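Local structure of cytosine-specific methyltransferase (3G7U) at residues G13-G18 and Y358-L363; G77-Q82 and H102-V107; Y198-I203 and N250-C255; R236-T241 and P331-F336; L271-T276 and H312-R317. The protein probably methylates cytosine at carbon 5 in DNA, using S-adenosyl-L-methionine as the methyl donor, as other members of the C5-methyltransferase family do. All coordinates share one frame; numbering follows the deposited sequence. Where two conformers were deposited one is given.

Contact 1. Residues G13-G18 and Y358-L363; sequences GGLSLG and YILKGL
Leu360 sets its CG opposite the carbonyl carbon and beside the backbone N (chi1 -78°), while Leu15 swings its CG opposite its own backbone N (chi1 -170°). With these torsions the two side chains cross at about a right angle between helix 14-22 and helix 353-367. Each offers one methyl group to the other, with Leu15 CD1 lying 4.1 Å from Leu360 CD1. The same methyl of Leu360 also rests on the backbone of helix 14-22, 3.8 Å from Leu15 O and 4.0 Å from Gly18 C. Gly18, having no side chain, leaves the helix surface low here, and its CA comes within 6.7 Å of the CA of Leu360. Leu116 of strand 114-119, in the central sheet, touches both leucines. The glycine-rich turn running into helix 14-22 matches motif I, which binds the cofactor in this family, and helix 353-367 follows the Gly-Asn-Ser-Val of motif X, as in relatives whose C-terminal part returns to the catalytic domain. Side chain meets side chain through methyl groups, and one methyl also rests on backbone atoms including the Leu15 carbonyl, so the fit here depends on shape and burial rather than on directed bonds.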
# COMPACT_ATOMS: atom_id res chain seq x y z
N GLY A 13 4.30 3.21 2.91
CA GLY A 13 3.85 4.23 1.97
C GLY A 13 3.15 3.73 0.71
O GLY A 13 3.25 4.37 -0.33
N GLY A 14 2.45 2.60 0.79
CA GLY A 14 1.57 2.19 -0.32
C GLY A 14 0.54 3.29 -0.68
O GLY A 14 0.41 3.66 -1.84
N LEU A 15 -0.19 3.79 0.32
CA LEU A 15 -1.22 4.80 0.08
C LEU A 15 -0.54 6.12 -0.27
O LEU A 15 -1.04 6.86 -1.11
CB LEU A 15 -2.09 4.95 1.34
CG LEU A 15 -3.33 5.79 1.20
CD1 LEU A 15 -4.37 5.00 0.31
CD2 LEU A 15 -3.91 6.01 2.60
N SER A 16 0.61 6.39 0.35
CA SER A 16 1.41 7.59 0.04
C SER A 16 1.83 7.62 -1.43
O SER A 16 1.77 8.68 -2.10
CB SER A 16 2.69 7.65 0.86
OG SER A 16 2.42 8.08 2.18
N LEU A 17 2.27 6.48 -1.93
CA LEU A 17 2.73 6.42 -3.35
C LEU A 17 1.53 6.64 -4.27
O LEU A 17 1.63 7.32 -5.29
CB LEU A 17 3.39 5.07 -3.65
CG LEU A 17 3.82 4.88 -5.11
CD1 LEU A 17 4.71 6.08 -5.57
CD2 LEU A 17 4.54 3.53 -5.28
N GLY A 18 0.40 6.05 -3.90
CA GLY A 18 -0.86 6.32 -4.63
C GLY A 18 -1.17 7.81 -4.65
O GLY A 18 -1.50 8.35 -5.70
N TYR A 358 -5.42 5.04 -8.31
CA TYR A 358 -6.67 5.19 -9.04
C TYR A 358 -7.71 5.98 -8.28
O TYR A 358 -8.26 6.93 -8.85
CB TYR A 358 -7.23 3.84 -9.49
CG TYR A 358 -8.08 3.98 -10.75
CD1 TYR A 358 -7.50 3.82 -12.02
CD2 TYR A 358 -9.43 4.29 -10.68
CE1 TYR A 358 -8.25 3.95 -13.18
CE2 TYR A 358 -10.20 4.42 -11.85
CZ TYR A 358 -9.59 4.25 -13.09
OH TYR A 358 -10.32 4.37 -14.27
N ILE A 359 -7.97 5.57 -7.04
CA ILE A 359 -8.95 6.20 -6.16
C ILE A 359 -8.58 7.65 -5.85
O ILE A 359 -9.43 8.54 -5.95
CB ILE A 359 -9.12 5.42 -4.84
CG1 ILE A 359 -9.53 3.95 -5.10
CG2 ILE A 359 -10.09 6.12 -3.88
CD1 ILE A 359 -10.82 3.75 -5.93
N LEU A 360 -7.31 7.88 -5.47
CA LEU A 360 -6.85 9.23 -5.14
C LEU A 360 -6.84 10.17 -6.37
O LEU A 360 -7.04 11.37 -6.20
CB LEU A 360 -5.49 9.16 -4.40
CG LEU A 360 -5.68 8.77 -2.91
CD1 LEU A 360 -4.39 8.17 -2.33
CD2 LEU A 360 -6.13 10.00 -2.06
N LYS A 361 -6.62 9.64 -7.58
CA LYS A 361 -6.63 10.51 -8.80
C LYS A 361 -8.04 11.06 -9.05
O LYS A 361 -8.19 12.19 -9.53
CB LYS A 361 -6.09 9.78 -10.06
CG LYS A 361 -5.90 10.68 -11.33
CD LYS A 361 -4.92 11.82 -11.05
CE LYS A 361 -4.51 12.68 -12.26
NZ LYS A 361 -3.46 13.70 -11.80
N GLY A 362 -9.05 10.27 -8.70
CA GLY A 362 -10.44 10.67 -8.76
C GLY A 362 -10.67 11.89 -7.88
O GLY A 362 -11.25 12.88 -8.33
N LEU A 363 -10.17 11.84 -6.65
CA LEU A 363 -10.25 12.97 -5.73
C LEU A 363 -9.45 14.18 -6.20
O LEU A 363 -9.92 15.30 -6.04
CB LEU A 363 -9.82 12.58 -4.31
CG LEU A 363 -10.85 11.75 -3.57
CD1 LEU A 363 -10.21 10.83 -2.55
CD2 LEU A 363 -11.86 12.69 -2.94

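Contact 2. Residues G77-Q82 and H102-V107; sequences GGPPCQ and HFYRLV
Gly77 ends strand 74-77 with a nearly fully extended backbone (phi 169°), and the chain then runs past helix 94-110 so that the CA atoms of Pro79 and Phe103 come within 6.0 Å. Phe103 has its CG opposite the backbone N (chi1 -180°), which carries the ring to Pro79 and Gly77. The proline lies over one face: Pro79 CD is 4.3 Å from the ring centroid and only 11° off the normal, a CH-pi contact. Nearer the helix, Pro79 CB meets Phe103 CB at 3.8 Å. At the far end of the ring, Phe103 CE1 approaches Gly77 N at 3.8 Å. Segment 77-82 carries the Pro-Cys-Gln of motif IV, the catalytic loop of C5-methyltransferases, and Cys81 is the predicted nucleophile; the proline-on-phenylalanine packing joins the start of this loop to helix 94-110 in a Rossmann-like strand-loop-helix unit. Tyr104 adds a looser touch, its CE2 lying 4.5 Å from Pro79 CG, while its own ring is covered on one face by Phe103 CD2. Ala117 of strand 114-119 touches Pro79, Phe103 and Tyr104 alike. Further along the loop, the Gln82 amide is held by Asn97 through OE1 and by the Ser85 carbonyl through NE2.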
# COMPACT_ATOMS: atom_id res chain seq x y z
N GLY A 77 -5.28 7.82 5.33
CA GLY A 77 -4.56 6.92 6.21
C GLY A 77 -5.29 5.61 6.41
O GLY A 77 -6.36 5.40 5.83
N GLY A 78 -4.73 4.78 7.26
CA GLY A 78 -5.36 3.50 7.65
C GLY A 78 -5.68 3.42 9.13
O GLY A 78 -4.90 2.86 9.88
N PRO A 79 -6.84 3.94 9.57
CA PRO A 79 -7.12 3.88 10.99
C PRO A 79 -7.23 2.41 11.42
O PRO A 79 -7.89 1.63 10.74
CB PRO A 79 -8.46 4.58 11.11
CG PRO A 79 -9.04 4.58 9.82
CD PRO A 79 -7.92 4.63 8.84
N PRO A 80 -6.56 2.05 12.52
CA PRO A 80 -6.60 0.66 12.97
C PRO A 80 -7.97 0.35 13.53
O PRO A 80 -8.74 1.23 13.88
CB PRO A 80 -5.56 0.62 14.10
CG PRO A 80 -4.81 1.92 14.02
CD PRO A 80 -5.77 2.89 13.43
N CYS A 81 -8.27 -0.92 13.61
CA CYS A 81 -9.54 -1.35 14.12
C CYS A 81 -9.26 -2.70 14.73
O CYS A 81 -8.44 -3.43 14.20
CB CYS A 81 -10.51 -1.47 12.95
SG CYS A 81 -12.12 -2.10 13.37
N GLN A 82 -9.93 -3.01 15.85
CA GLN A 82 -9.88 -4.35 16.46
C GLN A 82 -10.24 -5.46 15.45
O GLN A 82 -9.58 -6.50 15.40
CB GLN A 82 -10.80 -4.40 17.69
CG GLN A 82 -10.83 -5.74 18.43
CD GLN A 82 -11.91 -5.82 19.52
OE1 GLN A 82 -12.44 -4.80 19.98
NE2 GLN A 82 -12.23 -7.04 19.93
N HIS A 102 -9.30 8.49 16.94
CA HIS A 102 -8.31 9.59 16.83
C HIS A 102 -8.08 10.03 15.41
O HIS A 102 -7.81 11.21 15.16
CB HIS A 102 -6.97 9.18 17.45
CG HIS A 102 -6.99 9.10 18.94
ND1 HIS A 102 -7.34 10.16 19.74
CD2 HIS A 102 -6.71 8.07 19.78
CE1 HIS A 102 -7.27 9.80 21.01
NE2 HIS A 102 -6.91 8.53 21.06
N PHE A 103 -8.15 9.09 14.45
CA PHE A 103 -8.08 9.47 13.04
C PHE A 103 -9.16 10.49 12.75
O PHE A 103 -8.92 11.54 12.12
CB PHE A 103 -8.25 8.25 12.09
CG PHE A 103 -8.17 8.59 10.61
CD1 PHE A 103 -6.95 8.57 9.96
CD2 PHE A 103 -9.33 8.84 9.86
CE1 PHE A 103 -6.88 8.87 8.62
CE2 PHE A 103 -9.27 9.15 8.53
CZ PHE A 103 -8.05 9.15 7.90
N TYR A 104 -10.38 10.15 13.13
CA TYR A 104 -11.53 10.98 12.82
C TYR A 104 -11.55 12.26 13.68
O TYR A 104 -12.02 13.27 13.22
CB TYR A 104 -12.84 10.20 12.91
CG TYR A 104 -12.94 9.27 11.72
CD1 TYR A 104 -13.34 9.76 10.50
CD2 TYR A 104 -12.57 7.93 11.82
CE1 TYR A 104 -13.38 8.94 9.36
CE2 TYR A 104 -12.63 7.08 10.69
CZ TYR A 104 -13.04 7.60 9.48
OH TYR A 104 -13.11 6.80 8.36
N ARG A 105 -11.00 12.18 14.88
CA ARG A 105 -10.83 13.41 15.69
C ARG A 105 -9.93 14.38 14.97
O ARG A 105 -10.23 15.58 14.88
CB ARG A 105 -10.31 13.08 17.09
CG ARG A 105 -9.96 14.31 17.92
CD ARG A 105 -9.39 13.94 19.30
NE ARG A 105 -8.18 13.10 19.25
CZ ARG A 105 -6.95 13.54 18.94
NH1 ARG A 105 -6.74 14.82 18.65
NH2 ARG A 105 -5.92 12.69 18.93
N LEU A 106 -8.82 13.89 14.42
CA LEU A 106 -7.88 14.72 13.69
C LEU A 106 -8.48 15.31 12.44
O LEU A 106 -8.22 16.46 12.11
CB LEU A 106 -6.59 13.95 13.37
CG LEU A 106 -5.71 13.71 14.59
CD1 LEU A 106 -4.52 12.84 14.23
CD2 LEU A 106 -5.19 15.07 15.10
N VAL A 107 -9.28 14.54 11.71
CA VAL A 107 -9.97 15.10 10.56
C VAL A 107 -10.89 16.29 10.99
O VAL A 107 -10.96 17.34 10.33
CB VAL A 107 -10.79 14.01 9.82
CG1 VAL A 107 -11.73 14.66 8.82
CG2 VAL A 107 -9.85 13.00 9.11

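Contact 3. Residues Y198-I203 and N250-C255; sequences YGLPDI and NIISGC
Leu200 and Ile252 make the tight part of this contact, meeting through single methyl groups, Leu200 CD2 and Ile252 CD1, at 3.8 Å. The two side chains cross at about a right angle. Ile252 places its CG1 between the backbone N and the carbonyl carbon (chi1 72°), and its trans continuation sends CD1 straight out towards the leucine. Leu200 answers with CG beside its backbone N (chi1 -72°), its end bending in to the isoleucine. Behind this pair stands helix 321-328, whose Arg322 touches both side chains, so the methyl-methyl junction is backed by a third element.

Packing slackens on the side of Pro201 and Cys255. The thiol end of Cys255 lies 4.2 Å from Pro201 CG and 4.4 Å from Leu200 CD2, so the sulfur touches both residues only at longer range. Cys255 itself is buried, whereas Pro201 is partly exposed, and Arg216 of strand 216-217 touches both. Beyond the proline the chain passes into solvent: Asp202 and Ile203 are exposed, yet the Asp202 carboxylate is held by His315 through OD1.

The backbones stay well apart, with 7.7 Å between the CA atoms of Pro201 and Cys255, their closest pair. Such side-chain joining of loops and very short strands fits the small domain of C5-methyltransferases, the sequence-variable part that in relatives carries target recognition. Here it joins loop 198-203 to strand 251-252 of the small antiparallel sheet and to the turn that follows it.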
# COMPACT_ATOMS: atom_id res chain seq x y z
N TYR A 198 7.36 -11.39 -14.76
CA TYR A 198 8.16 -11.42 -16.00
C TYR A 198 9.54 -10.86 -15.79
O TYR A 198 9.69 -9.72 -15.29
CB TYR A 198 7.50 -10.62 -17.13
CG TYR A 198 8.47 -10.37 -18.28
CD1 TYR A 198 8.70 -11.37 -19.22
CD2 TYR A 198 9.21 -9.18 -18.38
CE1 TYR A 198 9.61 -11.19 -20.25
CE2 TYR A 198 10.14 -9.00 -19.39
CZ TYR A 198 10.32 -10.02 -20.32
OH TYR A 198 11.21 -9.89 -21.34
N GLY A 199 10.56 -11.61 -16.23
CA GLY A 199 11.92 -11.05 -16.39
C GLY A 199 12.79 -11.04 -15.14
O GLY A 199 13.95 -10.61 -15.18
N LEU A 200 12.25 -11.53 -14.03
CA LEU A 200 13.01 -11.63 -12.80
C LEU A 200 13.99 -12.82 -12.89
O LEU A 200 13.74 -13.76 -13.67
CB LEU A 200 12.04 -11.80 -11.60
CG LEU A 200 11.21 -10.57 -11.17
CD1 LEU A 200 10.11 -11.00 -10.20
CD2 LEU A 200 12.06 -9.48 -10.51
N PRO A 201 15.08 -12.80 -12.09
CA PRO A 201 16.04 -13.92 -12.17
C PRO A 201 15.47 -15.29 -11.80
O PRO A 201 14.72 -15.42 -10.82
CB PRO A 201 17.17 -13.51 -11.22
CG PRO A 201 16.62 -12.42 -10.35
CD PRO A 201 15.54 -11.72 -11.18
N ASP A 202 15.82 -16.31 -12.59
CA ASP A 202 15.42 -17.68 -12.27
C ASP A 202 16.28 -18.33 -11.20
O ASP A 202 15.87 -19.30 -10.55
CB ASP A 202 15.48 -18.57 -13.54
CG ASP A 202 14.24 -18.41 -14.41
OD1 ASP A 202 13.10 -18.40 -13.87
OD2 ASP A 202 14.41 -18.27 -15.64
N ILE A 203 17.51 -17.82 -11.06
CA ILE A 203 18.44 -18.29 -10.04
C ILE A 203 18.63 -17.19 -9.00
O ILE A 203 19.08 -16.09 -9.34
CB ILE A 203 19.83 -18.65 -10.61
CG1 ILE A 203 19.74 -19.65 -11.77
CG2 ILE A 203 20.78 -19.13 -9.49
CD1 ILE A 203 19.14 -20.98 -11.42
N ASN A 250 19.12 -1.75 -15.12
CA ASN A 250 18.30 -2.98 -15.05
C ASN A 250 18.56 -3.79 -13.79
O ASN A 250 18.43 -5.01 -13.80
CB ASN A 250 18.49 -3.86 -16.29
CG ASN A 250 18.13 -3.14 -17.61
OD1 ASN A 250 17.59 -2.04 -17.62
ND2 ASN A 250 18.40 -3.80 -18.72
N ILE A 251 18.87 -3.10 -12.70
CA ILE A 251 19.18 -3.74 -11.42
C ILE A 251 18.21 -3.31 -10.32
O ILE A 251 18.00 -2.12 -10.11
CB ILE A 251 20.62 -3.41 -11.02
CG1 ILE A 251 21.59 -4.13 -11.99
CG2 ILE A 251 20.93 -3.85 -9.57
CD1 ILE A 251 22.99 -3.53 -11.98
N ILE A 252 17.66 -4.29 -9.63
CA ILE A 252 16.66 -3.99 -8.57
C ILE A 252 16.96 -4.81 -7.30
O ILE A 252 17.69 -5.80 -7.35
CB ILE A 252 15.25 -4.24 -9.06
CG1 ILE A 252 14.97 -5.75 -9.18
CG2 ILE A 252 14.92 -3.46 -10.41
CD1 ILE A 252 13.57 -6.09 -9.62
N SER A 253 16.44 -4.36 -6.15
CA SER A 253 16.72 -4.98 -4.84
C SER A 253 15.64 -6.03 -4.56
O SER A 253 14.64 -6.09 -5.27
CB SER A 253 16.73 -3.92 -3.73
OG SER A 253 15.45 -3.28 -3.62
N GLY A 254 15.89 -6.85 -3.53
CA GLY A 254 14.89 -7.75 -2.96
C GLY A 254 14.76 -9.10 -3.60
O GLY A 254 13.78 -9.81 -3.35
N CYS A 255 15.74 -9.49 -4.42
CA CYS A 255 15.66 -10.78 -5.10
C CYS A 255 16.38 -11.84 -4.24
O CYS A 255 17.36 -12.43 -4.65
CB CYS A 255 16.26 -10.70 -6.50
SG CYS A 255 15.36 -9.52 -7.56

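Contact 4. Residues R236-T241 and P331-F336; sequences RNVGDT and PDWFRF
Asp240 and Arg335 form the salt bridge across this contact, with Arg335 NH1 donating to Asp240 OD2 at 2.9 Å and 158°. The oxygen lies in the guanidinium plane, whereas the nitrogen comes to the syn side of the carboxylate, 30° out of its plane. OD2 has a second partner in the Ser243 hydroxyl. The guanidinium is shared as well: NE reaches Glu213 and NH1 also Glu242, so three acids grip the arginine and would be expected to keep it charged. Arg335 reaches them with a chain extended from CG to NE. The contact joins the loop entering helix 241-248 to the one after helix 321-328, beside helices 14-22 and 34-43. Asp240 is the N-cap residue of helix 241-248, its side chain capping a backbone N of the first turn, while Phe334 N to Pro331 O (3.1 Å) closes a type I beta turn. One water joins the two backbones, accepting from Asp240 N at 2.8 Å and donating to Trp333 O at 2.7 Å. The indole is satisfied elsewhere, its NE1 donating to Gly232 O. On the apolar flank Val238 CG1 sits 4.0 Å from Trp333 CH2, and Gly239 CA is 4.2 Å from Trp333 CZ3.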
# COMPACT_ATOMS: atom_id res chain seq x y z
N ARG A 236 7.43 13.57 -8.58
CA ARG A 236 8.47 14.56 -8.29
C ARG A 236 8.85 14.44 -6.83
O ARG A 236 7.98 14.27 -5.96
CB ARG A 236 7.96 15.98 -8.62
CG ARG A 236 8.96 17.12 -8.42
CD ARG A 236 8.36 18.47 -8.86
NE ARG A 236 6.95 18.56 -8.47
CZ ARG A 236 6.49 19.11 -7.34
NH1 ARG A 236 5.19 19.10 -7.09
NH2 ARG A 236 7.33 19.68 -6.47
N ASN A 237 10.17 14.42 -6.58
CA ASN A 237 10.76 14.40 -5.23
C ASN A 237 10.64 13.05 -4.48
O ASN A 237 11.04 12.93 -3.32
CB ASN A 237 10.22 15.53 -4.37
CG ASN A 237 10.64 16.90 -4.88
OD1 ASN A 237 11.80 17.12 -5.20
ND2 ASN A 237 9.68 17.80 -4.99
N VAL A 238 10.12 12.04 -5.16
CA VAL A 238 9.90 10.73 -4.54
C VAL A 238 10.98 9.78 -5.02
O VAL A 238 11.45 9.91 -6.15
CB VAL A 238 8.47 10.24 -4.91
CG1 VAL A 238 8.25 8.75 -4.61
CG2 VAL A 238 7.43 11.16 -4.19
N GLY A 239 11.41 8.84 -4.19
CA GLY A 239 12.30 7.77 -4.68
C GLY A 239 13.69 7.77 -4.05
O GLY A 239 14.29 8.82 -3.84
N ASP A 240 14.19 6.58 -3.75
CA ASP A 240 15.55 6.41 -3.27
C ASP A 240 16.50 6.57 -4.47
O ASP A 240 16.36 5.90 -5.48
CB ASP A 240 15.68 5.02 -2.63
CG ASP A 240 17.11 4.68 -2.22
OD1 ASP A 240 17.65 5.37 -1.33
OD2 ASP A 240 17.65 3.70 -2.75
N THR A 241 17.44 7.49 -4.34
CA THR A 241 18.41 7.81 -5.40
C THR A 241 19.18 6.60 -5.94
O THR A 241 19.26 6.40 -7.17
CB THR A 241 19.38 8.92 -4.91
OG1 THR A 241 18.62 10.09 -4.66
CG2 THR A 241 20.43 9.25 -5.95
N PRO A 331 6.20 -0.53 -7.42
CA PRO A 331 7.16 -0.50 -8.51
C PRO A 331 8.51 -1.09 -8.12
O PRO A 331 8.86 -1.13 -6.93
CB PRO A 331 7.35 0.99 -8.77
CG PRO A 331 6.95 1.68 -7.50
CD PRO A 331 6.01 0.79 -6.78
N ASP A 332 9.28 -1.54 -9.10
CA ASP A 332 10.61 -2.10 -8.83
C ASP A 332 11.59 -1.17 -8.18
O ASP A 332 12.53 -1.64 -7.55
CB ASP A 332 11.26 -2.64 -10.11
CG ASP A 332 10.78 -4.00 -10.48
OD1 ASP A 332 10.03 -4.63 -9.71
OD2 ASP A 332 11.18 -4.48 -11.57
N TRP A 333 11.39 0.14 -8.32
CA TRP A 333 12.28 1.14 -7.71
C TRP A 333 11.97 1.46 -6.23
O TRP A 333 12.73 2.15 -5.58
CB TRP A 333 12.32 2.44 -8.56
CG TRP A 333 10.97 3.04 -8.89
CD1 TRP A 333 10.28 2.88 -10.04
CD2 TRP A 333 10.17 3.92 -8.05
NE1 TRP A 333 9.11 3.62 -10.01
CE2 TRP A 333 9.01 4.27 -8.80
CE3 TRP A 333 10.33 4.47 -6.76
CZ2 TRP A 333 8.00 5.10 -8.30
CZ3 TRP A 333 9.33 5.30 -6.26
CH2 TRP A 333 8.18 5.61 -7.02
N PHE A 334 10.87 0.90 -5.72
CA PHE A 334 10.51 1.09 -4.31
C PHE A 334 11.41 0.18 -3.48
O PHE A 334 11.58 -1.00 -3.78
CB PHE A 334 9.02 0.76 -4.11
CG PHE A 334 8.44 1.34 -2.85
CD1 PHE A 334 7.80 2.59 -2.88
CD2 PHE A 334 8.58 0.66 -1.65
CE1 PHE A 334 7.28 3.15 -1.70
CE2 PHE A 334 8.05 1.22 -0.45
CZ PHE A 334 7.41 2.46 -0.51
N ARG A 335 12.00 0.72 -2.41
CA ARG A 335 13.00 -0.01 -1.66
C ARG A 335 12.45 -0.41 -0.31
O ARG A 335 11.93 0.43 0.41
CB ARG A 335 14.22 0.88 -1.45
CG ARG A 335 15.43 0.12 -0.89
CD ARG A 335 16.65 1.05 -0.86
NE ARG A 335 17.81 0.35 -0.32
CZ ARG A 335 19.08 0.71 -0.55
NH1 ARG A 335 19.33 1.74 -1.35
NH2 ARG A 335 20.08 0.00 -0.02
N PHE A 336 12.56 -1.69 0.03
CA PHE A 336 12.01 -2.17 1.32
C PHE A 336 13.14 -2.47 2.28
O PHE A 336 14.31 -2.40 1.91
CB PHE A 336 11.18 -3.45 1.11
CG PHE A 336 9.96 -3.21 0.30
CD1 PHE A 336 8.81 -2.77 0.91
CD2 PHE A 336 10.00 -3.33 -1.10
CE1 PHE A 336 7.67 -2.46 0.15
CE2 PHE A 336 8.86 -3.02 -1.88
CZ PHE A 336 7.70 -2.61 -1.25
O HOH W 1 12.53 4.33 -3.96

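Contact 5. Residues L271-T276 and H312-R317; sequences LSFGET and HPYHPR
Phe273 and Pro313 bring the two backbones together, their CA atoms 6.4 Å apart, each within a compact turn. Segment 271-276 makes a type II beta turn from Ser272 to Glu275, with Gly274 at the position of positive phi (82°) and Glu275 N bonded to Ser272 O. Segment 312-317 folds back on itself as well: His312 N donates to Arg317 O, and Pro316 is the centre of an inverse gamma turn closed by Arg317 N to His315 O.

The Phe273 side chain bridges the gap. Its CG lies opposite the carbonyl carbon (chi1 -58°), and the ring turns its edge to the proline carbonyl, with CE1 3.3 Å from Pro313 O and the oxygen near the ring plane. The polarised edge of an aromatic ring suits a carbonyl oxygen in this position. Phe273 CE1 stands 4.3 Å from Pro313 CB, and at the end of the ring CZ meets Tyr314 CE1 at 3.9 Å. Pro313 CB in turn lies over the centre of one face of the Tyr314 ring.

Both turns belong to the loop region between helix 262-269 and helix 321-328, probably part of the family's variable small domain, and Arg284 joins them by donating to Leu271 O and His312 O. Polar side chains brace each turn internally. Glu275 OE1 accepts from Ser272 N at 3.0 Å, in a nearly straight bond (174°). His312 ND1 accepts from two amides, His315 N at 3.1 Å and Tyr314 N at 3.2 Å, both tilted from the ring plane, implying that ND1 carries no proton. Pro287 touches both Phe273 and Tyr314.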
# COMPACT_ATOMS: atom_id res chain seq x y z
N LEU A 271 3.47 -29.49 -6.29
CA LEU A 271 2.21 -28.74 -6.22
C LEU A 271 1.71 -28.33 -7.61
O LEU A 271 2.47 -27.85 -8.46
CB LEU A 271 2.33 -27.54 -5.27
CG LEU A 271 2.59 -27.84 -3.79
CD1 LEU A 271 2.80 -26.54 -3.03
CD2 LEU A 271 1.44 -28.64 -3.16
N SER A 272 0.42 -28.56 -7.86
CA SER A 272 -0.20 -28.03 -9.07
C SER A 272 -0.57 -26.56 -8.79
O SER A 272 -0.68 -26.14 -7.63
CB SER A 272 -1.44 -28.85 -9.47
OG SER A 272 -1.09 -30.14 -9.98
N PHE A 273 -0.75 -25.79 -9.86
CA PHE A 273 -1.22 -24.41 -9.73
C PHE A 273 -2.44 -24.29 -8.79
O PHE A 273 -3.38 -25.08 -8.86
CB PHE A 273 -1.57 -23.87 -11.10
CG PHE A 273 -0.42 -23.89 -12.08
CD1 PHE A 273 0.89 -23.70 -11.66
CD2 PHE A 273 -0.65 -24.07 -13.43
CE1 PHE A 273 1.95 -23.70 -12.58
CE2 PHE A 273 0.40 -24.07 -14.35
CZ PHE A 273 1.70 -23.90 -13.92
N GLY A 274 -2.39 -23.35 -7.85
CA GLY A 274 -3.50 -23.16 -6.93
C GLY A 274 -3.55 -24.09 -5.75
O GLY A 274 -4.37 -23.90 -4.83
N GLU A 275 -2.67 -25.10 -5.73
CA GLU A 275 -2.71 -26.10 -4.66
C GLU A 275 -2.05 -25.61 -3.37
O GLU A 275 -0.98 -25.02 -3.39
CB GLU A 275 -2.07 -27.42 -5.12
CG GLU A 275 -2.43 -28.62 -4.26
CD GLU A 275 -1.72 -29.91 -4.68
OE1 GLU A 275 -1.23 -30.01 -5.84
OE2 GLU A 275 -1.66 -30.81 -3.83
N THR A 276 -2.71 -25.87 -2.26
CA THR A 276 -2.19 -25.53 -0.96
C THR A 276 -1.42 -26.75 -0.47
O THR A 276 -1.90 -27.88 -0.59
CB THR A 276 -3.34 -25.18 -0.03
OG1 THR A 276 -4.16 -24.19 -0.66
CG2 THR A 276 -2.83 -24.62 1.27
N HIS A 312 6.10 -20.06 -5.54
CA HIS A 312 6.29 -19.65 -6.90
C HIS A 312 5.64 -20.67 -7.86
O HIS A 312 5.65 -21.88 -7.56
CB HIS A 312 7.78 -19.60 -7.16
CG HIS A 312 8.16 -18.85 -8.38
ND1 HIS A 312 8.18 -19.43 -9.63
CD2 HIS A 312 8.51 -17.55 -8.56
CE1 HIS A 312 8.53 -18.52 -10.53
NE2 HIS A 312 8.75 -17.37 -9.90
N PRO A 313 5.06 -20.20 -8.98
CA PRO A 313 4.32 -21.13 -9.87
C PRO A 313 5.20 -22.18 -10.54
O PRO A 313 4.73 -23.32 -10.77
CB PRO A 313 3.71 -20.20 -10.92
CG PRO A 313 4.60 -18.97 -10.93
CD PRO A 313 4.99 -18.81 -9.49
N TYR A 314 6.44 -21.81 -10.83
CA TYR A 314 7.38 -22.65 -11.59
C TYR A 314 8.53 -23.22 -10.74
O TYR A 314 8.92 -24.38 -10.93
CB TYR A 314 7.91 -21.88 -12.79
CG TYR A 314 6.81 -21.34 -13.70
CD1 TYR A 314 5.76 -22.16 -14.14
CD2 TYR A 314 6.84 -20.02 -14.14
CE1 TYR A 314 4.76 -21.67 -14.98
CE2 TYR A 314 5.83 -19.51 -14.99
CZ TYR A 314 4.81 -20.34 -15.40
OH TYR A 314 3.84 -19.83 -16.24
N HIS A 315 9.05 -22.42 -9.82
CA HIS A 315 10.15 -22.84 -8.95
C HIS A 315 9.67 -23.42 -7.65
O HIS A 315 8.66 -22.98 -7.08
CB HIS A 315 11.12 -21.67 -8.67
CG HIS A 315 11.69 -21.06 -9.91
ND1 HIS A 315 12.40 -21.79 -10.84
CD2 HIS A 315 11.65 -19.79 -10.38
CE1 HIS A 315 12.77 -21.00 -11.83
NE2 HIS A 315 12.31 -19.79 -11.59
N PRO A 316 10.39 -24.43 -7.14
CA PRO A 316 9.97 -25.07 -5.91
C PRO A 316 10.36 -24.32 -4.62
O PRO A 316 11.13 -24.82 -3.81
CB PRO A 316 10.64 -26.44 -5.99
CG PRO A 316 11.89 -26.21 -6.81
CD PRO A 316 11.59 -25.07 -7.74
N ARG A 317 9.77 -23.14 -4.39
CA ARG A 317 10.23 -22.27 -3.32
C ARG A 317 9.14 -21.25 -2.99
O ARG A 317 8.28 -20.99 -3.84
CB ARG A 317 11.52 -21.54 -3.76
CG ARG A 317 11.39 -20.77 -5.06
CD ARG A 317 12.53 -19.78 -5.16
NE ARG A 317 12.56 -18.96 -6.38
CZ ARG A 317 11.84 -17.85 -6.59
NH1 ARG A 317 10.97 -17.41 -5.68
NH2 ARG A 317 12.01 -17.16 -7.71

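The contacts form a string across the molecule in the order 2, 1, 4, 3, 5. Contact 2, with the predicted catalytic Cys81, abuts contact 1 where Leu15 CD2 lies 3.6 Å from Gly77 N, so helix 14-22 packs against the start of the catalytic loop. On its other flank that helix meets contact 4, with Leu17 CD2 3.5 Å from Pro331 CD. Contacts 3 and 4, whose segments alternate along the chain, touch at Ile252 CD1 and Asp332 OD2, 3.5 Å apart. A probable hydrogen bond, Asp202 OD1 to His315 NE2 at 2.8 Å, leads from contact 3 to contact 5, whose centre is about 39 Å from that of contact 2.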